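Side-chain contacts in F-actin-capping protein subunit alpha (Plasmodium berghei, PDB 7A0H), which probably binds the fast-growing barbed ends of actin filaments independently of calcium, blocking subunit exchange there without severing the filaments: residues A[60-63]-A[67-70]; A[77-82]-A[88-93]; A[114-119]-A[198-203]; A[121-126]-A[242-247]. All coordinates share one frame; numbering follows the deposited sequence.

Interaction 1 (A[60-63]-A[67-70])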
loop_
_atom_site.group_PDB
_atom_site.type_symbol
_atom_site.label_atom_id
_atom_site.label_comp_id
_atom_site.label_asym_id
_atom_site.label_seq_id
_atom_site.Cartn_x
_atom_site.Cartn_y
_atom_site.Cartn_z
ATOM N N ILE A 60 -18.898 8.768 11.911
ATOM C CA ILE A 60 -19.116 8.329 13.283
ATOM C C ILE A 60 -20.611 8.208 13.509
ATOM O O ILE A 60 -21.346 9.169 13.330
ATOM C CB ILE A 60 -18.481 9.278 14.317
ATOM C CG1 ILE A 60 -16.975 9.151 14.148
ATOM C CG2 ILE A 60 -18.961 8.870 15.701
ATOM C CD1 ILE A 60 -16.184 10.095 14.942
ATOM N N PRO A 61 -21.087 7.054 13.892
ATOM C CA PRO A 61 -22.519 6.881 14.112
ATOM C C PRO A 61 -23.010 7.672 15.302
ATOM O O PRO A 61 -22.351 7.758 16.348
ATOM C CB PRO A 61 -22.638 5.382 14.433
ATOM C CG PRO A 61 -21.396 4.783 13.946
ATOM C CD PRO A 61 -20.334 5.813 14.087
ATOM N N PHE A 62 -24.218 8.190 15.149
ATOM C CA PHE A 62 -24.816 9.093 16.114
ATOM C C PHE A 62 -26.239 8.628 16.346
ATOM O O PHE A 62 -26.980 8.417 15.388
ATOM C CB PHE A 62 -24.717 10.535 15.575
ATOM C CG PHE A 62 -25.396 11.514 16.430
ATOM C CD1 PHE A 62 -25.222 11.474 17.792
ATOM C CD2 PHE A 62 -26.155 12.514 15.880
ATOM C CE1 PHE A 62 -25.857 12.373 18.598
ATOM C CE2 PHE A 62 -26.784 13.420 16.673
ATOM C CZ PHE A 62 -26.631 13.353 18.037
ATOM N N GLU A 63 -26.586 8.370 17.597
ATOM C CA GLU A 63 -27.927 7.879 17.909
ATOM C C GLU A 63 -28.222 6.676 17.016
ATOM O O GLU A 63 -27.311 5.976 16.557
ATOM C CB GLU A 63 -28.928 9.007 17.798
ATOM C CG GLU A 63 -28.836 10.029 18.918
ATOM C CD GLU A 63 -29.786 11.205 18.733
ATOM O OE1 GLU A 63 -29.827 11.780 17.620
ATOM O OE2 GLU A 63 -30.506 11.557 19.697
ATOM N N TYR A 67 -25.304 9.896 11.479
ATOM C CA TYR A 67 -23.867 9.922 11.351
ATOM C C TYR A 67 -23.421 11.372 11.521
ATOM O O TYR A 67 -24.099 12.303 11.087
ATOM C CB TYR A 67 -23.332 9.425 9.996
ATOM C CG TYR A 67 -23.504 7.909 9.805
ATOM C CD1 TYR A 67 -22.611 6.994 10.370
ATOM C CD2 TYR A 67 -24.592 7.400 9.055
ATOM C CE1 TYR A 67 -22.817 5.605 10.222
ATOM C CE2 TYR A 67 -24.801 6.037 8.932
ATOM C CZ TYR A 67 -23.922 5.144 9.507
ATOM O OH TYR A 67 -24.150 3.804 9.340
ATOM N N ILE A 68 -22.300 11.524 12.180
ATOM C CA ILE A 68 -21.522 12.748 12.194
ATOM C C ILE A 68 -20.442 12.488 11.189
ATOM O O ILE A 68 -19.891 11.377 11.153
ATOM C CB ILE A 68 -20.892 13.037 13.584
ATOM C CG1 ILE A 68 -21.945 13.299 14.656
ATOM C CG2 ILE A 68 -19.960 14.229 13.462
ATOM C CD1 ILE A 68 -22.657 14.624 14.422
ATOM N N ILE A 69 -20.124 13.487 10.378
ATOM C CA ILE A 69 -19.061 13.317 9.400
ATOM C C ILE A 69 -17.903 14.201 9.801
ATOM O O ILE A 69 -18.073 15.413 9.977
ATOM C CB ILE A 69 -19.514 13.638 7.989
ATOM C CG1 ILE A 69 -20.878 13.019 7.678
ATOM C CG2 ILE A 69 -18.479 13.090 7.044
ATOM C CD1 ILE A 69 -21.249 13.318 6.294
ATOM N N ILE A 70 -16.721 13.600 9.917
ATOM C CA ILE A 70 -15.567 14.290 10.409
ATOM C C ILE A 70 -14.782 14.818 9.251
ATOM O O ILE A 70 -14.277 14.024 8.463
ATOM C CB ILE A 70 -14.650 13.356 11.210
ATOM C CG1 ILE A 70 -15.351 12.508 12.265
ATOM C CG2 ILE A 70 -13.624 14.170 11.871
ATOM C CD1 ILE A 70 -16.120 13.313 13.245
#
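The carbonyl oxygen of I60 takes two donors from the facing strand: I68 N at 2.8 Å from I60 O, and the weaker CA-H of Y67, whose CA stands 3.3 Å from the same I60 O. I60 N returns the bond to I68 O at 2.9 Å and is almost perfectly straight (179°). This reciprocal couple marks I60 and I68 as the antiparallel hydrogen-bonded pair of a tight beta hairpin, built from strands 58-62 and 66-70, the axes of the two short segments making an angle of 149°. The following pair, P61 with Y67, is non-hydrogen-bonded, and proline has no N-H to give.

The side chains divide between two faces. On the P61 side, the Y67 ring slants across the proline: its CD1 lies 3.7 Å from P61 CA, and its CE1 touches P61 CG. The CG of Y67 stands anti to its own carbonyl carbon (chi1 -70°), which helps carry the ring alongside P61; the phenol oxygen has a weak hydrogen bond to K157. On the I60 side the touching atoms are aliphatic carbons of buried residues. F62 meets I68 through its CB, 4.0 Å from I68 CG1, while its ring leads off toward V98 and T101. V91, A89 and Y80 of the neighbouring four-stranded sheet also press on this face, so the hairpin packs against that sheet through I60, I68, I70 and F62. At the far end of the pair, the delta methyls of I60 and I70 meet, with CD1 to CD1 at 3.6 Å.

Interaction 2 (A[77-82]-A[88-93])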
loop_
_atom_site.group_PDB
_atom_site.type_symbol
_atom_site.label_atom_id
_atom_site.label_comp_id
_atom_site.label_asym_id
_atom_site.label_seq_id
_atom_site.Cartn_x
_atom_site.Cartn_y
_atom_site.Cartn_z
ATOM N N GLY A 77 -15.101 24.722 16.305
ATOM C CA GLY A 77 -14.246 24.722 17.495
ATOM C C GLY A 77 -13.467 23.432 17.555
ATOM O O GLY A 77 -12.689 23.066 16.659
ATOM N N ASN A 78 -13.731 22.657 18.581
ATOM C CA ASN A 78 -13.186 21.316 18.692
ATOM C C ASN A 78 -14.271 20.277 18.498
ATOM O O ASN A 78 -14.041 19.072 18.730
ATOM C CB ASN A 78 -12.492 21.221 20.049
ATOM C CG ASN A 78 -11.423 22.334 20.234
ATOM O OD1 ASN A 78 -10.370 22.331 19.579
ATOM N ND2 ASN A 78 -11.734 23.322 21.082
ATOM N N LEU A 79 -15.455 20.734 18.091
ATOM C CA LEU A 79 -16.659 19.945 17.834
ATOM C C LEU A 79 -16.893 19.824 16.316
ATOM O O LEU A 79 -16.139 20.337 15.472
ATOM C CB LEU A 79 -17.841 20.582 18.602
ATOM C CG LEU A 79 -17.547 20.933 20.122
ATOM C CD1 LEU A 79 -18.700 21.471 20.920
ATOM C CD2 LEU A 79 -17.043 19.749 20.906
ATOM N N TYR A 80 -17.962 19.110 15.955
ATOM C CA TYR A 80 -18.300 18.771 14.580
ATOM C C TYR A 80 -19.784 19.041 14.390
ATOM O O TYR A 80 -20.599 18.548 15.165
ATOM C CB TYR A 80 -17.977 17.292 14.245
ATOM C CG TYR A 80 -16.475 17.093 14.315
ATOM C CD1 TYR A 80 -15.684 17.466 13.252
ATOM C CD2 TYR A 80 -15.845 16.599 15.505
ATOM C CE1 TYR A 80 -14.331 17.360 13.319
ATOM C CE2 TYR A 80 -14.437 16.459 15.596
ATOM C CZ TYR A 80 -13.701 16.874 14.534
ATOM O OH TYR A 80 -12.371 16.729 14.642
ATOM N N LEU A 81 -20.149 19.741 13.301
ATOM C CA LEU A 81 -21.540 20.140 13.118
ATOM C C LEU A 81 -22.293 19.019 12.444
ATOM O O LEU A 81 -21.797 18.375 11.502
ATOM C CB LEU A 81 -21.674 21.416 12.285
ATOM C CG LEU A 81 -23.106 21.949 12.056
ATOM C CD1 LEU A 81 -23.728 22.509 13.335
ATOM C CD2 LEU A 81 -23.115 23.017 10.958
ATOM N N HIS A 82 -23.448 18.752 12.955
ATOM C CA HIS A 82 -24.423 18.069 12.122
ATOM C C HIS A 82 -25.445 19.123 11.623
ATOM O O HIS A 82 -26.275 19.572 12.405
ATOM C CB HIS A 82 -25.117 16.983 12.930
ATOM C CG HIS A 82 -26.008 16.103 12.112
ATOM N ND1 HIS A 82 -27.246 16.508 11.674
ATOM C CD2 HIS A 82 -25.878 14.800 11.757
ATOM C CE1 HIS A 82 -27.858 15.477 11.110
ATOM N NE2 HIS A 82 -27.042 14.440 11.124
ATOM N N LEU A 88 -23.700 20.353 17.701
ATOM C CA LEU A 88 -22.258 20.195 17.686
ATOM C C LEU A 88 -21.971 18.952 18.501
ATOM O O LEU A 88 -22.433 18.833 19.648
ATOM C CB LEU A 88 -21.533 21.379 18.321
ATOM C CG LEU A 88 -21.918 22.757 17.762
ATOM C CD1 LEU A 88 -21.353 23.912 18.620
ATOM C CD2 LEU A 88 -21.440 22.932 16.340
ATOM N N ALA A 89 -21.226 18.036 17.913
ATOM C CA ALA A 89 -20.947 16.742 18.516
ATOM C C ALA A 89 -19.486 16.744 18.903
ATOM O O ALA A 89 -18.594 17.107 18.106
ATOM C CB ALA A 89 -21.250 15.587 17.564
ATOM N N ASN A 90 -19.244 16.342 20.130
ATOM C CA ASN A 90 -17.892 16.146 20.619
ATOM C C ASN A 90 -17.519 14.702 20.349
ATOM O O ASN A 90 -18.254 13.794 20.738
ATOM C CB ASN A 90 -17.828 16.476 22.098
ATOM C CG ASN A 90 -16.444 16.753 22.528
ATOM O OD1 ASN A 90 -15.501 16.162 21.994
ATOM N ND2 ASN A 90 -16.284 17.689 23.440
ATOM N N VAL A 91 -16.388 14.469 19.711
ATOM C CA VAL A 91 -16.109 13.109 19.270
ATOM C C VAL A 91 -14.871 12.529 19.927
ATOM O O VAL A 91 -13.914 13.238 20.238
ATOM C CB VAL A 91 -15.966 13.133 17.720
ATOM C CG1 VAL A 91 -15.150 12.080 17.276
ATOM C CG2 VAL A 91 -17.390 13.043 17.050
ATOM N N ASN A 92 -14.846 11.201 20.082
ATOM C CA ASN A 92 -13.582 10.523 20.386
ATOM C C ASN A 92 -13.055 9.896 19.099
ATOM O O ASN A 92 -13.662 8.961 18.544
ATOM C CB ASN A 92 -13.700 9.476 21.487
ATOM C CG ASN A 92 -12.331 8.868 21.874
ATOM O OD1 ASN A 92 -11.398 8.865 21.055
ATOM N ND2 ASN A 92 -12.185 8.429 23.180
ATOM N N HIS A 93 -11.900 10.387 18.675
ATOM C CA HIS A 93 -11.345 9.988 17.391
ATOM C C HIS A 93 -10.744 8.587 17.431
ATOM O O HIS A 93 -10.830 7.863 16.436
ATOM C CB HIS A 93 -10.313 11.004 16.974
ATOM C CG HIS A 93 -10.887 12.341 16.685
ATOM N ND1 HIS A 93 -11.518 12.635 15.488
ATOM C CD2 HIS A 93 -10.920 13.466 17.425
ATOM C CE1 HIS A 93 -11.908 13.899 15.511
ATOM N NE2 HIS A 93 -11.535 14.430 16.667
HETATM O O HOH W 1 -11.537 17.586 17.521
#
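L79 opens the strand by laying its side chain over two residues of 88-93. Its CB rests 3.8 Å from L88 CB, the two leucines crossing at about a right angle, and its CD2 methyl reaches the amide of N90, 3.4 Å from ND2.

Y80 comes next and joins both backbones in the antiparallel hairpin of strands 79-82 and 87-92. Y80 O accepts from A89 N at 2.9 Å, whereas the return bond, Y80 N to A89 O at 3.0 Å, is bent to 136°. With CG anti to the carbonyl carbon (chi1 -65°), the ring runs past V91, CD2 being 4.1 Å from V91 CB, to the imidazole of H93. These rings meet rim to rim, their planes at 81°, and Y80 OH approaches H93 CE1 at 3.0 Å near the imidazole plane. V91 CG1 lies over one face of that imidazole, and a water joins H93 NE2 to N78 O. The phenol is hydrogen-bonded to E54 of helix 39-55.

L81 finishes the run with a methyl contact, CD1 to L88 CD2 at 3.8 Å.

The chemistry is therefore split: leucines pack on one face, while on the other a buried tyrosine-histidine pair carries polar groups toward helix 39-55, and the E54 carboxylate probably polarises the phenol.

Interaction 3 (A[114-119]-A[198-203])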
loop_
_atom_site.group_PDB
_atom_site.type_symbol
_atom_site.label_atom_id
_atom_site.label_comp_id
_atom_site.label_asym_id
_atom_site.label_seq_id
_atom_site.Cartn_x
_atom_site.Cartn_y
_atom_site.Cartn_z
ATOM N N GLU A 114 -29.320 29.515 4.813
ATOM C CA GLU A 114 -29.879 28.254 5.273
ATOM C C GLU A 114 -30.911 27.748 4.277
ATOM O O GLU A 114 -31.141 26.546 4.170
ATOM C CB GLU A 114 -30.447 28.432 6.699
ATOM C CG GLU A 114 -31.168 27.223 7.341
ATOM C CD GLU A 114 -30.282 25.981 7.499
ATOM O OE1 GLU A 114 -29.055 26.104 7.249
ATOM O OE2 GLU A 114 -30.837 24.905 7.867
ATOM N N LYS A 115 -31.578 28.634 3.562
ATOM C CA LYS A 115 -32.571 28.154 2.604
ATOM C C LYS A 115 -31.879 27.493 1.420
ATOM O O LYS A 115 -32.276 26.409 0.970
ATOM C CB LYS A 115 -33.424 29.339 2.143
ATOM C CG LYS A 115 -34.512 29.819 3.098
ATOM C CD LYS A 115 -35.358 30.945 2.424
ATOM C CE LYS A 115 -36.397 31.564 3.371
ATOM N NZ LYS A 115 -36.502 33.072 3.232
ATOM N N TYR A 116 -30.750 28.045 0.992
ATOM C CA TYR A 116 -29.947 27.350 -0.005
ATOM C C TYR A 116 -29.510 25.979 0.491
ATOM O O TYR A 116 -29.625 24.987 -0.243
ATOM C CB TYR A 116 -28.753 28.227 -0.323
ATOM C CG TYR A 116 -29.001 29.312 -1.355
ATOM C CD1 TYR A 116 -28.909 29.052 -2.716
ATOM C CD2 TYR A 116 -29.348 30.582 -0.975
ATOM C CE1 TYR A 116 -29.103 30.051 -3.682
ATOM C CE2 TYR A 116 -29.544 31.573 -1.907
ATOM C CZ TYR A 116 -29.435 31.287 -3.263
ATOM O OH TYR A 116 -29.623 32.240 -4.183
ATOM N N ARG A 117 -29.023 25.911 1.759
ATOM C CA ARG A 117 -28.504 24.662 2.332
ATOM C C ARG A 117 -29.612 23.631 2.426
ATOM O O ARG A 117 -29.412 22.435 2.118
ATOM C CB ARG A 117 -27.882 24.931 3.737
ATOM C CG ARG A 117 -27.009 23.699 4.310
ATOM C CD ARG A 117 -26.845 23.702 5.864
ATOM N NE ARG A 117 -28.137 23.425 6.465
ATOM C CZ ARG A 117 -28.726 22.234 6.506
ATOM N NH1 ARG A 117 -28.130 21.142 6.034
ATOM N NH2 ARG A 117 -29.919 22.161 7.065
ATOM N N VAL A 118 -30.771 24.065 2.904
ATOM C CA VAL A 118 -31.874 23.118 3.057
ATOM C C VAL A 118 -32.222 22.540 1.682
ATOM O O VAL A 118 -32.329 21.308 1.528
ATOM C CB VAL A 118 -33.078 23.774 3.723
ATOM C CG1 VAL A 118 -34.277 22.906 3.610
ATOM C CG2 VAL A 118 -32.799 24.050 5.315
ATOM N N ALA A 119 -32.372 23.427 0.664
ATOM C CA ALA A 119 -32.729 22.975 -0.678
ATOM C C ALA A 119 -31.640 22.063 -1.244
ATOM O O ALA A 119 -31.916 21.006 -1.841
ATOM C CB ALA A 119 -32.910 24.181 -1.626
ATOM N N VAL A 198 -19.325 25.154 -3.627
ATOM C CA VAL A 198 -19.624 26.326 -4.442
ATOM C C VAL A 198 -19.524 27.564 -3.569
ATOM O O VAL A 198 -20.092 27.615 -2.466
ATOM C CB VAL A 198 -21.003 26.291 -5.148
ATOM C CG1 VAL A 198 -22.059 26.047 -4.192
ATOM C CG2 VAL A 198 -21.273 27.620 -5.812
ATOM N N ASN A 199 -18.812 28.554 -4.059
ATOM C CA ASN A 199 -18.676 29.813 -3.345
ATOM C C ASN A 199 -19.306 30.885 -4.241
ATOM O O ASN A 199 -18.831 31.107 -5.353
ATOM C CB ASN A 199 -17.187 30.089 -3.043
ATOM C CG ASN A 199 -16.996 31.251 -2.089
ATOM O OD1 ASN A 199 -17.487 31.225 -0.947
ATOM N ND2 ASN A 199 -16.380 32.324 -2.586
ATOM N N PHE A 200 -20.305 31.610 -3.723
ATOM C CA PHE A 200 -21.200 32.355 -4.607
ATOM C C PHE A 200 -21.908 33.484 -3.871
ATOM O O PHE A 200 -22.075 33.454 -2.649
ATOM C CB PHE A 200 -22.275 31.440 -5.224
ATOM C CG PHE A 200 -23.305 31.032 -4.251
ATOM C CD1 PHE A 200 -24.577 31.522 -4.352
ATOM C CD2 PHE A 200 -23.011 30.161 -3.206
ATOM C CE1 PHE A 200 -25.549 31.167 -3.395
ATOM C CE2 PHE A 200 -23.976 29.795 -2.258
ATOM C CZ PHE A 200 -25.229 30.310 -2.329
ATOM N N LEU A 201 -22.362 34.459 -4.656
ATOM C CA LEU A 201 -23.285 35.487 -4.187
ATOM C C LEU A 201 -24.723 35.174 -4.589
ATOM O O LEU A 201 -24.991 34.516 -5.596
ATOM C CB LEU A 201 -22.903 36.854 -4.749
ATOM C CG LEU A 201 -21.624 37.421 -4.188
ATOM C CD1 LEU A 201 -21.157 38.463 -5.170
ATOM C CD2 LEU A 201 -21.839 37.964 -2.680
ATOM N N GLU A 202 -25.657 35.722 -3.821
ATOM C CA GLU A 202 -27.078 35.606 -4.162
ATOM C C GLU A 202 -27.366 36.091 -5.570
ATOM O O GLU A 202 -28.188 35.510 -6.286
ATOM C CB GLU A 202 -27.885 36.424 -3.161
ATOM C CG GLU A 202 -29.330 36.074 -3.086
ATOM C CD GLU A 202 -29.974 36.667 -1.866
ATOM O OE1 GLU A 202 -29.220 37.064 -0.909
ATOM O OE2 GLU A 202 -31.225 36.728 -1.893
ATOM N N ALA A 203 -26.711 37.159 -5.982
ATOM C CA ALA A 203 -27.004 37.794 -7.248
ATOM C C ALA A 203 -26.394 37.042 -8.414
ATOM O O ALA A 203 -26.788 37.287 -9.546
ATOM C CB ALA A 203 -26.523 39.251 -7.200
#
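One face of the Y116 ring receives the rim of F200: F200 CE1 stands 3.7 Å above the plane, displaced toward the ring's edge. The same carbon is also 3.7 Å from Y116 CE1, while F200 CZ lies 3.9 Å from Y116 CD1, so two neighbouring rim carbons of the phenylalanine bear on one side of the tyrosine. With centroids 5.1 Å apart and planes at 62°, this is an edge-to-face stack, tilted well short of perpendicular. It joins helix 112-131 to the end of strand 187-200 in the five-stranded antiparallel sheet of the capping-protein fold.

F200 owes its approach to a chi1 of 73°, which sets CG between the backbone N and the carbonyl carbon and directs the ring at the helix. F246 of helix 243-266 meets both rings, edge-to-face with Y116, making an aromatic cluster where two helices and the sheet converge. No hydrogen bond crosses between 114-119 and 198-203; the link is apolar and the two aromatic residues are buried.

At the outer end of the tyrosine, the chain of E202 passes at about a right angle, its carboxylate plane 75° from the ring. On another side of the helix, R117 grips E114, one turn earlier, side-on: NE to OE1 at 2.9 Å and NH2 to OE2 at 3.0 Å, both oxygens lying close to the guanidinium plane. K86 shares this carboxylate as a salt-bridge partner. Across the contact itself, the phenol's approach to E202 is looser, OH lying 4.0 Å from the CG methylene.

Interaction 4 (A[121-126]-A[242-247])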
loop_
_atom_site.group_PDB
_atom_site.type_symbol
_atom_site.label_atom_id
_atom_site.label_comp_id
_atom_site.label_asym_id
_atom_site.label_seq_id
_atom_site.Cartn_x
_atom_site.Cartn_y
_atom_site.Cartn_z
ATOM N N ASN A 121 -29.746 20.289 0.429
ATOM C CA ASN A 121 -29.777 19.069 1.225
ATOM C C ASN A 121 -30.847 18.114 0.703
ATOM O O ASN A 121 -30.614 16.902 0.560
ATOM C CB ASN A 121 -30.057 19.424 2.703
ATOM C CG ASN A 121 -30.306 18.203 3.536
ATOM O OD1 ASN A 121 -29.368 17.495 3.868
ATOM N ND2 ASN A 121 -31.571 17.888 3.790
ATOM N N ASN A 122 -32.059 18.635 0.474
ATOM C CA ASN A 122 -33.155 17.798 -0.030
ATOM C C ASN A 122 -32.863 17.188 -1.389
ATOM O O ASN A 122 -33.170 16.013 -1.624
ATOM C CB ASN A 122 -34.436 18.621 -0.160
ATOM C CG ASN A 122 -34.801 19.228 1.144
ATOM O OD1 ASN A 122 -34.223 18.820 2.174
ATOM N ND2 ASN A 122 -35.714 20.171 1.145
ATOM N N LYS A 123 -32.258 17.958 -2.289
ATOM C CA LYS A 123 -31.979 17.399 -3.611
ATOM C C LYS A 123 -30.859 16.345 -3.513
ATOM O O LYS A 123 -30.898 15.334 -4.230
ATOM C CB LYS A 123 -31.480 18.484 -4.564
ATOM C CG LYS A 123 -32.473 19.572 -4.944
ATOM C CD LYS A 123 -33.861 19.035 -5.177
ATOM C CE LYS A 123 -34.867 20.210 -5.482
ATOM N NZ LYS A 123 -36.229 19.578 -5.681
ATOM N N LEU A 124 -29.861 16.580 -2.611
ATOM C CA LEU A 124 -28.763 15.610 -2.398
ATOM C C LEU A 124 -29.317 14.323 -1.867
ATOM O O LEU A 124 -29.072 13.256 -2.407
ATOM C CB LEU A 124 -27.720 16.133 -1.432
ATOM C CG LEU A 124 -26.380 15.347 -1.371
ATOM C CD1 LEU A 124 -25.524 15.385 -2.672
ATOM C CD2 LEU A 124 -25.533 15.945 -0.195
ATOM N N LYS A 125 -30.192 14.400 -0.900
ATOM C CA LYS A 125 -30.792 13.159 -0.439
ATOM C C LYS A 125 -31.634 12.485 -1.512
ATOM O O LYS A 125 -31.605 11.248 -1.646
ATOM C CB LYS A 125 -31.609 13.419 0.840
ATOM C CG LYS A 125 -30.532 13.680 2.056
ATOM C CD LYS A 125 -31.089 13.770 3.419
ATOM C CE LYS A 125 -29.990 14.217 4.392
ATOM N NZ LYS A 125 -28.914 13.191 4.614
ATOM N N GLU A 126 -32.398 13.258 -2.295
ATOM C CA GLU A 126 -33.239 12.617 -3.308
ATOM C C GLU A 126 -32.360 11.915 -4.318
ATOM O O GLU A 126 -32.632 10.775 -4.757
ATOM C CB GLU A 126 -34.162 13.664 -3.965
ATOM C CG GLU A 126 -34.955 13.196 -5.192
ATOM C CD GLU A 126 -35.819 14.319 -5.867
ATOM O OE1 GLU A 126 -35.258 15.368 -6.324
ATOM O OE2 GLU A 126 -37.061 14.126 -5.922
ATOM N N ASP A 242 -33.850 31.531 -8.086
ATOM C CA ASP A 242 -34.762 30.524 -7.536
ATOM C C ASP A 242 -33.929 29.461 -6.823
ATOM O O ASP A 242 -33.120 28.797 -7.479
ATOM C CB ASP A 242 -35.621 29.893 -8.644
ATOM C CG ASP A 242 -36.549 28.799 -8.095
ATOM O OD1 ASP A 242 -36.107 27.633 -8.006
ATOM O OD2 ASP A 242 -37.715 29.099 -7.727
ATOM N N ILE A 243 -34.174 29.270 -5.511
ATOM C CA ILE A 243 -33.275 28.516 -4.638
ATOM C C ILE A 243 -33.346 27.028 -4.958
ATOM O O ILE A 243 -32.315 26.328 -5.099
ATOM C CB ILE A 243 -33.566 28.827 -3.148
ATOM C CG1 ILE A 243 -33.180 30.297 -2.872
ATOM C CG2 ILE A 243 -32.794 27.860 -2.191
ATOM C CD1 ILE A 243 -33.618 30.839 -1.522
ATOM N N GLU A 244 -34.547 26.536 -5.163
ATOM C CA GLU A 244 -34.695 25.135 -5.487
ATOM C C GLU A 244 -34.087 24.796 -6.838
ATOM O O GLU A 244 -33.404 23.754 -6.989
ATOM C CB GLU A 244 -36.167 24.817 -5.486
ATOM C CG GLU A 244 -36.445 23.457 -5.878
ATOM C CD GLU A 244 -37.927 23.072 -5.789
ATOM O OE1 GLU A 244 -38.750 23.768 -5.123
ATOM O OE2 GLU A 244 -38.243 22.069 -6.473
ATOM N N ASN A 245 -34.276 25.652 -7.828
ATOM C CA ASN A 245 -33.696 25.374 -9.137
ATOM C C ASN A 245 -32.177 25.384 -9.054
ATOM O O ASN A 245 -31.497 24.637 -9.765
ATOM C CB ASN A 245 -34.152 26.402 -10.174
ATOM C CG ASN A 245 -35.627 26.249 -10.607
ATOM O OD1 ASN A 245 -36.297 25.253 -10.298
ATOM N ND2 ASN A 245 -36.135 27.289 -11.321
ATOM N N PHE A 246 -31.638 26.285 -8.221
ATOM C CA PHE A 246 -30.203 26.335 -7.913
ATOM C C PHE A 246 -29.685 24.971 -7.423
ATOM O O PHE A 246 -28.740 24.440 -7.967
ATOM C CB PHE A 246 -29.973 27.459 -6.874
ATOM C CG PHE A 246 -28.494 27.642 -6.396
ATOM C CD1 PHE A 246 -27.692 28.647 -6.937
ATOM C CD2 PHE A 246 -27.946 26.816 -5.397
ATOM C CE1 PHE A 246 -26.380 28.847 -6.510
ATOM C CE2 PHE A 246 -26.606 26.956 -4.994
ATOM C CZ PHE A 246 -25.824 28.007 -5.507
ATOM N N ALA A 247 -30.405 24.347 -6.501
ATOM C CA ALA A 247 -30.038 23.055 -5.934
ATOM C C ALA A 247 -30.087 21.979 -7.012
ATOM O O ALA A 247 -29.148 21.145 -7.170
ATOM C CB ALA A 247 -31.018 22.788 -4.755
#
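K123 NZ pairs with E244 OE2 at 3.3 Å, a salt bridge whose hydrogen bond is weak. It spans two helices, 112-131 and 243-266, which pack together beside the five-stranded sheet. The lysine and glutamate chains cross at about a right angle, and their methylenes approach as well: K123 CE is 3.6 Å from E244 CG. E244 is extended, with CG anti to the backbone N (chi1 176°), and this brings its carboxylate to the ammonium at the exposed margin of the pair. Given that setting and length, the charge attraction probably adds only modestly to the contact.

Within the second segment, D242 is the N-cap of helix 243-266: its OD1 accepts from N245 N at 2.7 Å (155°), satisfying an amide of the first turn.

Further in, the lysine packs on A247. The alanine presents only a methyl, and the backbones come close there, K123 CA to A247 CA being 6.4 Å. The lysine turns at its second torsion (chi2 -40°), so that its root covers the alanine while its tip swings to the glutamate. A119 and L251 continue the interface on either helix. The closest carbon-carbon contact is K123 CG to A247 CB, at 3.5 Å.

How the interactions relate
Interactions 1 and 2 are successive hairpins that pack on each other, with I70 CG2 3.6 Å from Y80 CE1 and I68 CD1 3.6 Å from A89 CB; both combine paired backbone bonds with aliphatic contacts. Interactions 3 and 4 share helix 112-131 and involve side chains alone, without backbone bonds across their segments. They adjoin where Y116 CD1 lies 3.6 Å from F246 CD2, their centres about 10 Å apart. Burial sorts the chemistry: interaction 1 is largely aliphatic and interaction 3 aromatic, both buried, whereas interactions 2 and 4 are partly buried and include polar side-chain groups. Centre to centre, the hairpin pair lies about 23 to 26 Å from the helix contacts.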